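Local coordinates for aminotransferase, class I and II (Erwinia tasmaniensis, PDB 5Z0Q), which belongs to the class I and II aminotransferase family and binds pyridoxal-5'-phosphate in a two-chain assembly, at residues 208-212 with 293-297; 304-308 with 319-323; 310-314 with 378-382. All coordinates share one frame. Numbering follows the deposited sequence.

Helix 290-313 is shared by all three contacts. Following the chain, residues 208-212, in the loop after strand 200-204, are followed by 80 intervening residues before interaction 1 closes on residues 293-297 near the start of that helix. Interaction 2 then opens at 304-308 and closes quickly, across ten residues, on 319-323, at and after the end of strand 318-319. Interaction 3 leaves from 310-314 inside that short loop and ends at 378-382 on helix 371-385, so interactions 2 and 3 cross, whereas interaction 1 precedes both. Neighbouring contacts meet: Leu-212 N makes a probable hydrogen bond to Glu-323 O (3.1 Å), and Leu-307 CD1 lies 3.6 Å from Leu-378 CD2. Together they join the cofactor-side loop to the C-terminal part of the fold.

Interaction 1. Residues 208-212 with 293-297; sequences CDLVL and LDAQL
Residues 208-212 turn at Cys-208 and Asp-209 (phi/psi -64°/-23° and -85°/-8°) and extend at Val-211 (-78°/123°), running past one face of the helical turn 293-297; CA separations are 8.1 Å (Asp-209 to Leu-293) and 6.5 Å (Leu-212 to Leu-297). The main projection, Leu-297 (chi1 m, chi2 t), points its CA-to-CB bond at the loop and fills a hollow lined by Leu-210, Leu-212 and the loop backbone. Leu-297 CD2 lies 3.7 Å from Leu-210 CD2, 3.8 Å from Leu-212 CD2 and 3.9 Å from Asp-209 O; Leu-297 CD1 is 4.1 Å from Val-211 O. One turn earlier Leu-293 (t, p) supplies a second bump: Leu-293 CD2 meets Asp-209 CB at 3.7 Å and Leu-293 CD1 meets Leu-210 CD2 at 3.9 Å. Leu-210 and Leu-212, both m, t, start sideways but extend their CD2 methyls to the helix; that of Leu-210 fits between the two helix leucines. No hydrogen bond links the segments; the Asp-209 carboxylate is held by Ser-241, Trp-286 and Arg-80. With the side chain of Leu-210 about 9 Å from pyridoxal-5'-phosphate, this apolar layer packs helix 290-313 against the loop that follows cofactor-pocket residues Asp-204, Ile-206 and His-207 in a PLP-dependent aminotransferase fold.

Interaction 2. Residues 304-308 with 319-323; sequences RDMLA and MVTPE
Arg-304 dominates the contact between the helical turn 304-308 and segment 319-323, extended through Pro-322 and turning at Glu-323 (phi/psi -70°/-13°); the backbones come closest at Ala-308 and Thr-321, whose CA atoms are 5.9 Å apart. With chi1 to chi4 at 179°, -158°, 68° and 177°, the arginine reaches out and then bends at chi3. Arg-304 NH1 donates a hydrogen bond to Pro-322 O (2.9 Å, 154°), Arg-304 CG lies 3.7 Å from Pro-322 CD, and Thr-321 CG2 covers one guanidinium face, 3.5 Å from Arg-304 NE. Asp-305 (chi1 m) pairs with the same group: Asp-305 OD1 accepts hydrogen bonds from Arg-304 NE and NH2, both 3.1 Å, as part of a salt bridge. Thr-321, chi1 m, brings OG1 to 3.5 Å from Ala-308 CB. Met-319 is fully extended (t, t, t), so its CE touches CD2 of Leu-307 (t, p) at 3.6 Å. A helix thus packs against the loop following it in the C-terminal part of an aminotransferase fold: the connection between strands 318-319 and 329-331 covers helix 290-313, while Leu-307 also packs against Leu-378 of helix 371-385.

Interaction 3. Residues 310-314 with 378-382; sequences HVNRL and LQRMT
Residues 310-314 carry the C-terminal end of helix 290-313 into a loop: His-310 and Val-311 are helical, and Leu-314 has left the helix with phi/psi of -76°/141°, although Leu-314 N still donates to Val-311 O at 3.1 Å. Residues 378-382 are helical throughout, with Thr-382 N bonded to Leu-378 O at 3.0 Å. Both segments advance in the same sense, pairing His-310 with Leu-378 and Leu-314 with Thr-382 at CA separations of 7.2 Å each. His-310 (chi1 t, chi2 88°) reaches across to the second helix. Leu-378 CB sits over its ring, 3.9 Å from the centroid and 10° off the normal, a CH-pi contact, and Leu-378 CD2 is 3.7 Å from His-310 CD2. Near the ring plane Thr-382 OG1 lies 2.8 Å from His-310 NE2; Leu-378 O, on the side of the face covered by Leu-378 CB, is 3.1 Å from His-310 NE2. Thr-382, chi1 m, turns its OG1 back to Leu-378 O in a 3.3 Å hydrogen bond. Farther along the two segments, Met-381 (m, t, p) curls its CE against Val-311 CG2 at 3.9 Å and Leu-314 CD1 at 3.8 Å. Leu-317 and Phe-365 extend the apolar layer around Met-381. The centre of the contact lies about 25 Å from the centre of the chain; this is helix-helix packing in the C-terminal part of an aminotransferase fold, where Met-381 also rests on Leu-349 of strand 349-353.

Interaction 1. Residues 208-212 with 293-297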
loop_
_atom_site.group_PDB
_atom_site.type_symbol
_atom_site.label_atom_id
_atom_site.label_comp_id
_atom_site.label_asym_id
_atom_site.label_seq_id
_atom_site.Cartn_x
_atom_site.Cartn_y
_atom_site.Cartn_z
ATOM N N CYS A 208 -8.562 -10.669 -16.884
ATOM C CA CYS A 208 -9.862 -10.810 -17.531
ATOM C C CYS A 208 -10.022 -9.891 -18.737
ATOM O O CYS A 208 -10.847 -10.178 -19.612
ATOM C CB CYS A 208 -10.983 -10.548 -16.523
ATOM S SG CYS A 208 -11.010 -8.874 -15.849
ATOM N N ASP A 209 -9.259 -8.804 -18.811
ATOM C CA ASP A 209 -9.346 -7.890 -19.942
ATOM C C ASP A 209 -8.490 -8.318 -21.128
ATOM O O ASP A 209 -8.597 -7.707 -22.197
ATOM C CB ASP A 209 -8.936 -6.474 -19.521
ATOM C CG ASP A 209 -9.911 -5.844 -18.546
ATOM O OD1 ASP A 209 -11.111 -6.186 -18.599
ATOM O OD2 ASP A 209 -9.478 -5.002 -17.730
ATOM N N LEU A 210 -7.654 -9.343 -20.972
ATOM C CA LEU A 210 -6.701 -9.743 -22.001
ATOM C C LEU A 210 -7.106 -11.038 -22.702
ATOM O O LEU A 210 -6.249 -11.832 -23.095
ATOM C CB LEU A 210 -5.301 -9.878 -21.400
ATOM C CG LEU A 210 -4.701 -8.591 -20.832
ATOM C CD1 LEU A 210 -3.325 -8.850 -20.239
ATOM C CD2 LEU A 210 -4.631 -7.515 -21.908
ATOM N N VAL A 211 -8.405 -11.260 -22.876
ATOM C CA VAL A 211 -8.891 -12.439 -23.585
ATOM C C VAL A 211 -8.728 -12.208 -25.083
ATOM O O VAL A 211 -9.250 -11.232 -25.633
ATOM C CB VAL A 211 -10.353 -12.737 -23.227
ATOM C CG1 VAL A 211 -10.857 -13.938 -24.012
ATOM C CG2 VAL A 211 -10.491 -12.973 -21.729
ATOM N N LEU A 212 -8.002 -13.109 -25.747
ATOM C CA LEU A 212 -7.740 -12.984 -27.175
ATOM C C LEU A 212 -8.604 -13.894 -28.035
ATOM O O LEU A 212 -8.782 -13.607 -29.223
ATOM C CB LEU A 212 -6.269 -13.292 -27.479
ATOM C CG LEU A 212 -5.185 -12.565 -26.685
ATOM C CD1 LEU A 212 -3.817 -13.044 -27.142
ATOM C CD2 LEU A 212 -5.312 -11.059 -26.836
ATOM N N LEU A 293 -6.853 -0.434 -25.094
ATOM C CA LEU A 293 -6.813 -1.860 -24.790
ATOM C C LEU A 293 -7.185 -2.703 -26.003
ATOM O O LEU A 293 -6.647 -3.802 -26.178
ATOM C CB LEU A 293 -7.742 -2.170 -23.616
ATOM C CG LEU A 293 -7.825 -3.624 -23.146
ATOM C CD1 LEU A 293 -6.457 -4.138 -22.722
ATOM C CD2 LEU A 293 -8.828 -3.758 -22.010
ATOM N N ASP A 294 -8.096 -2.210 -26.846
ATOM C CA ASP A 294 -8.445 -2.939 -28.062
ATOM C C ASP A 294 -7.246 -3.058 -28.994
ATOM O O ASP A 294 -7.023 -4.113 -29.599
ATOM C CB ASP A 294 -9.610 -2.251 -28.777
ATOM C CG ASP A 294 -10.936 -2.459 -28.069
ATOM O OD1 ASP A 294 -11.123 -3.530 -27.454
ATOM O OD2 ASP A 294 -11.794 -1.551 -28.132
ATOM N N ALA A 295 -6.458 -1.987 -29.117
ATOM C CA ALA A 295 -5.302 -2.017 -30.004
ATOM C C ALA A 295 -4.174 -2.867 -29.435
ATOM O O ALA A 295 -3.369 -3.415 -30.198
ATOM C CB ALA A 295 -4.810 -0.596 -30.277
ATOM N N GLN A 296 -4.093 -2.987 -28.108
ATOM C CA GLN A 296 -3.065 -3.834 -27.514
ATOM C C GLN A 296 -3.363 -5.310 -27.736
ATOM O O GLN A 296 -2.435 -6.109 -27.904
ATOM C CB GLN A 296 -2.932 -3.541 -26.019
ATOM C CG GLN A 296 -1.773 -4.265 -25.344
ATOM C CD GLN A 296 -1.809 -4.148 -23.831
ATOM O OE1 GLN A 296 -2.867 -3.938 -23.237
ATOM N NE2 GLN A 296 -0.649 -4.284 -23.200
ATOM N N LEU A 297 -4.645 -5.690 -27.745
ATOM C CA LEU A 297 -5.003 -7.089 -27.956
ATOM C C LEU A 297 -4.607 -7.557 -29.350
ATOM O O LEU A 297 -4.066 -8.657 -29.511
ATOM C CB LEU A 297 -6.501 -7.291 -27.727
ATOM C CG LEU A 297 -7.034 -6.957 -26.332
ATOM C CD1 LEU A 297 -8.518 -7.273 -26.234
ATOM C CD2 LEU A 297 -6.248 -7.700 -25.263
#

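Interaction 2. Residues 304-308 with 319-323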
loop_
_atom_site.group_PDB
_atom_site.type_symbol
_atom_site.label_atom_id
_atom_site.label_comp_id
_atom_site.label_asym_id
_atom_site.label_seq_id
_atom_site.Cartn_x
_atom_site.Cartn_y
_atom_site.Cartn_z
ATOM N N ARG A 304 1.741 -13.092 -30.080
ATOM C CA ARG A 304 1.515 -14.437 -29.562
ATOM C C ARG A 304 1.613 -15.478 -30.670
ATOM O O ARG A 304 2.245 -16.527 -30.497
ATOM C CB ARG A 304 0.150 -14.511 -28.880
ATOM C CG ARG A 304 -0.185 -15.880 -28.323
ATOM C CD ARG A 304 -1.683 -16.044 -28.147
ATOM N NE ARG A 304 -2.383 -16.077 -29.428
ATOM C CZ ARG A 304 -3.691 -16.278 -29.561
ATOM N NH1 ARG A 304 -4.449 -16.466 -28.491
ATOM N NH2 ARG A 304 -4.240 -16.293 -30.767
ATOM N N ASP A 305 0.984 -15.207 -31.819
ATOM C CA ASP A 305 0.998 -16.169 -32.917
ATOM C C ASP A 305 2.406 -16.393 -33.450
ATOM O O ASP A 305 2.736 -17.503 -33.884
ATOM C CB ASP A 305 0.072 -15.697 -34.039
ATOM C CG ASP A 305 -1.386 -15.676 -33.622
ATOM O OD1 ASP A 305 -1.681 -16.042 -32.465
ATOM O OD2 ASP A 305 -2.236 -15.294 -34.451
ATOM N N MET A 306 3.250 -15.361 -33.423
ATOM C CA MET A 306 4.626 -15.524 -33.879
ATOM C C MET A 306 5.427 -16.388 -32.914
ATOM O O MET A 306 6.164 -17.284 -33.340
ATOM C CB MET A 306 5.285 -14.156 -34.051
ATOM C CG MET A 306 6.622 -14.196 -34.768
ATOM S SD MET A 306 7.410 -12.577 -34.787
ATOM C CE MET A 306 6.013 -11.552 -35.230
ATOM N N LEU A 307 5.294 -16.131 -31.610
ATOM C CA LEU A 307 5.998 -16.939 -30.620
ATOM C C LEU A 307 5.516 -18.383 -30.640
ATOM O O LEU A 307 6.319 -19.315 -30.516
ATOM C CB LEU A 307 5.814 -16.333 -29.228
ATOM C CG LEU A 307 6.322 -17.146 -28.035
ATOM C CD1 LEU A 307 7.839 -17.219 -28.027
ATOM C CD2 LEU A 307 5.806 -16.562 -26.731
ATOM N N ALA A 308 4.206 -18.590 -30.805
ATOM C CA ALA A 308 3.658 -19.942 -30.793
ATOM C C ALA A 308 4.159 -20.751 -31.983
ATOM O O ALA A 308 4.587 -21.901 -31.829
ATOM C CB ALA A 308 2.130 -19.891 -30.782
ATOM N N MET A 319 4.779 -25.517 -26.536
ATOM C CA MET A 319 4.072 -24.388 -25.946
ATOM C C MET A 319 2.613 -24.409 -26.368
ATOM O O MET A 319 2.306 -24.551 -27.555
ATOM C CB MET A 319 4.710 -23.058 -26.355
ATOM C CG MET A 319 3.948 -21.846 -25.852
ATOM S SD MET A 319 4.559 -20.292 -26.520
ATOM C CE MET A 319 3.459 -19.139 -25.703
ATOM N N VAL A 320 1.725 -24.263 -25.392
ATOM C CA VAL A 320 0.307 -24.070 -25.664
ATOM C C VAL A 320 0.068 -22.604 -25.992
ATOM O O VAL A 320 0.543 -21.711 -25.281
ATOM C CB VAL A 320 -0.539 -24.517 -24.461
ATOM C CG1 VAL A 320 -1.960 -23.993 -24.580
ATOM C CG2 VAL A 320 -0.534 -26.030 -24.350
ATOM N N THR A 321 -0.653 -22.351 -27.077
ATOM C CA THR A 321 -1.023 -20.989 -27.429
ATOM C C THR A 321 -1.902 -20.404 -26.329
ATOM O O THR A 321 -3.009 -20.913 -26.095
ATOM C CB THR A 321 -1.756 -20.955 -28.767
ATOM O OG1 THR A 321 -0.885 -21.429 -29.802
ATOM C CG2 THR A 321 -2.197 -19.536 -29.093
ATOM N N PRO A 322 -1.457 -19.359 -25.631
ATOM C CA PRO A 322 -2.246 -18.838 -24.507
ATOM C C PRO A 322 -3.516 -18.159 -24.996
ATOM O O PRO A 322 -3.477 -17.285 -25.865
ATOM C CB PRO A 322 -1.293 -17.839 -23.839
ATOM C CG PRO A 322 -0.380 -17.404 -24.942
ATOM C CD PRO A 322 -0.207 -18.605 -25.834
ATOM N N GLU A 323 -4.649 -18.572 -24.431
ATOM C CA GLU A 323 -5.909 -17.908 -24.731
ATOM C C GLU A 323 -5.984 -16.507 -24.138
ATOM O O GLU A 323 -6.878 -15.741 -24.516
ATOM C CB GLU A 323 -7.077 -18.758 -24.227
ATOM C CG GLU A 323 -7.199 -20.108 -24.922
ATOM C CD GLU A 323 -8.348 -20.945 -24.389
ATOM O OE1 GLU A 323 -8.652 -20.851 -23.180
ATOM O OE2 GLU A 323 -8.952 -21.697 -25.183
#

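Interaction 3. Residues 310-314 with 378-382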
loop_
_atom_site.group_PDB
_atom_site.type_symbol
_atom_site.label_atom_id
_atom_site.label_comp_id
_atom_site.label_asym_id
_atom_site.label_seq_id
_atom_site.Cartn_x
_atom_site.Cartn_y
_atom_site.Cartn_z
ATOM N N HIS A 310 6.846 -20.171 -33.676
ATOM C CA HIS A 310 8.299 -20.295 -33.620
ATOM C C HIS A 310 8.741 -21.361 -32.623
ATOM O O HIS A 310 9.690 -22.108 -32.890
ATOM C CB HIS A 310 8.929 -18.951 -33.264
ATOM C CG HIS A 310 10.418 -18.929 -33.406
ATOM N ND1 HIS A 310 11.045 -18.614 -34.592
ATOM C CD2 HIS A 310 11.404 -19.196 -32.517
ATOM C CE1 HIS A 310 12.354 -18.683 -34.425
ATOM N NE2 HIS A 310 12.597 -19.034 -33.175
ATOM N N VAL A 311 8.070 -21.445 -31.472
ATOM C CA VAL A 311 8.486 -22.386 -30.437
ATOM C C VAL A 311 8.254 -23.822 -30.887
ATOM O O VAL A 311 9.079 -24.708 -30.627
ATOM C CB VAL A 311 7.757 -22.079 -29.114
ATOM C CG1 VAL A 311 7.893 -23.243 -28.141
ATOM C CG2 VAL A 311 8.309 -20.808 -28.493
ATOM N N ASN A 312 7.142 -24.079 -31.576
ATOM C CA ASN A 312 6.820 -25.444 -31.973
ATOM C C ASN A 312 7.740 -25.967 -33.069
ATOM O O ASN A 312 7.812 -27.185 -33.267
ATOM C CB ASN A 312 5.359 -25.527 -32.418
ATOM C CG ASN A 312 4.392 -25.197 -31.295
ATOM O OD1 ASN A 312 3.466 -24.404 -31.469
ATOM N ND2 ASN A 312 4.607 -25.800 -30.130
ATOM N N ARG A 313 8.445 -25.085 -33.781
ATOM C CA ARG A 313 9.414 -25.532 -34.775
ATOM C C ARG A 313 10.757 -25.902 -34.161
ATOM O O ARG A 313 11.517 -26.654 -34.783
ATOM C CB ARG A 313 9.627 -24.458 -35.843
ATOM C CG ARG A 313 8.460 -24.277 -36.795
ATOM C CD ARG A 313 8.918 -23.637 -38.096
ATOM N NE ARG A 313 7.809 -23.398 -39.015
ATOM C CZ ARG A 313 7.211 -22.222 -39.172
ATOM N NH1 ARG A 313 7.617 -21.171 -38.471
ATOM N NH2 ARG A 313 6.209 -22.095 -40.031
ATOM N N LEU A 314 11.067 -25.391 -32.972
ATOM C CA LEU A 314 12.333 -25.717 -32.334
ATOM C C LEU A 314 12.275 -27.129 -31.755
ATOM O O LEU A 314 11.238 -27.542 -31.225
ATOM C CB LEU A 314 12.659 -24.699 -31.241
ATOM C CG LEU A 314 12.811 -23.258 -31.736
ATOM C CD1 LEU A 314 13.085 -22.314 -30.579
ATOM C CD2 LEU A 314 13.912 -23.159 -32.784
ATOM N N LEU A 378 13.296 -14.256 -30.352
ATOM C CA LEU A 378 13.103 -15.512 -31.067
ATOM C C LEU A 378 14.379 -15.969 -31.762
ATOM O O LEU A 378 14.636 -17.175 -31.850
ATOM C CB LEU A 378 11.968 -15.370 -32.080
ATOM C CG LEU A 378 10.577 -15.180 -31.478
ATOM C CD1 LEU A 378 9.526 -15.051 -32.567
ATOM C CD2 LEU A 378 10.253 -16.339 -30.552
ATOM N N GLN A 379 15.190 -15.031 -32.256
ATOM C CA GLN A 379 16.432 -15.417 -32.913
ATOM C C GLN A 379 17.465 -15.916 -31.913
ATOM O O GLN A 379 18.245 -16.822 -32.230
ATOM C CB GLN A 379 16.987 -14.247 -33.726
ATOM C CG GLN A 379 18.212 -14.595 -34.560
ATOM C CD GLN A 379 17.972 -15.763 -35.505
ATOM O OE1 GLN A 379 16.848 -16.002 -35.947
ATOM N NE2 GLN A 379 19.034 -16.497 -35.817
ATOM N N ARG A 380 17.486 -15.348 -30.704
ATOM C CA ARG A 380 18.365 -15.878 -29.666
ATOM C C ARG A 380 17.947 -17.281 -29.246
ATOM O O ARG A 380 18.797 -18.087 -28.851
ATOM C CB ARG A 380 18.384 -14.944 -28.455
ATOM C CG ARG A 380 19.038 -13.600 -28.719
ATOM C CD ARG A 380 19.289 -12.844 -27.425
ATOM N NE ARG A 380 20.033 -11.608 -27.648
ATOM C CZ ARG A 380 20.532 -10.851 -26.677
ATOM N NH1 ARG A 380 20.371 -11.204 -25.410
ATOM N NH2 ARG A 380 21.197 -9.743 -26.973
ATOM N N MET A 381 16.650 -17.591 -29.323
ATOM C CA MET A 381 16.203 -18.954 -29.063
ATOM C C MET A 381 16.663 -19.901 -30.163
ATOM O O MET A 381 17.123 -21.013 -29.882
ATOM C CB MET A 381 14.682 -18.994 -28.926
ATOM C CG MET A 381 14.145 -18.279 -27.701
ATOM S SD MET A 381 12.344 -18.302 -27.636
ATOM C CE MET A 381 12.026 -20.061 -27.726
ATOM N N THR A 382 16.541 -19.476 -31.424
ATOM C CA THR A 382 17.026 -20.293 -32.531
ATOM C C THR A 382 18.535 -20.486 -32.447
ATOM O O THR A 382 19.040 -21.596 -32.655
ATOM C CB THR A 382 16.641 -19.652 -33.866
ATOM O OG1 THR A 382 15.214 -19.574 -33.965
ATOM C CG2 THR A 382 17.177 -20.468 -35.033
#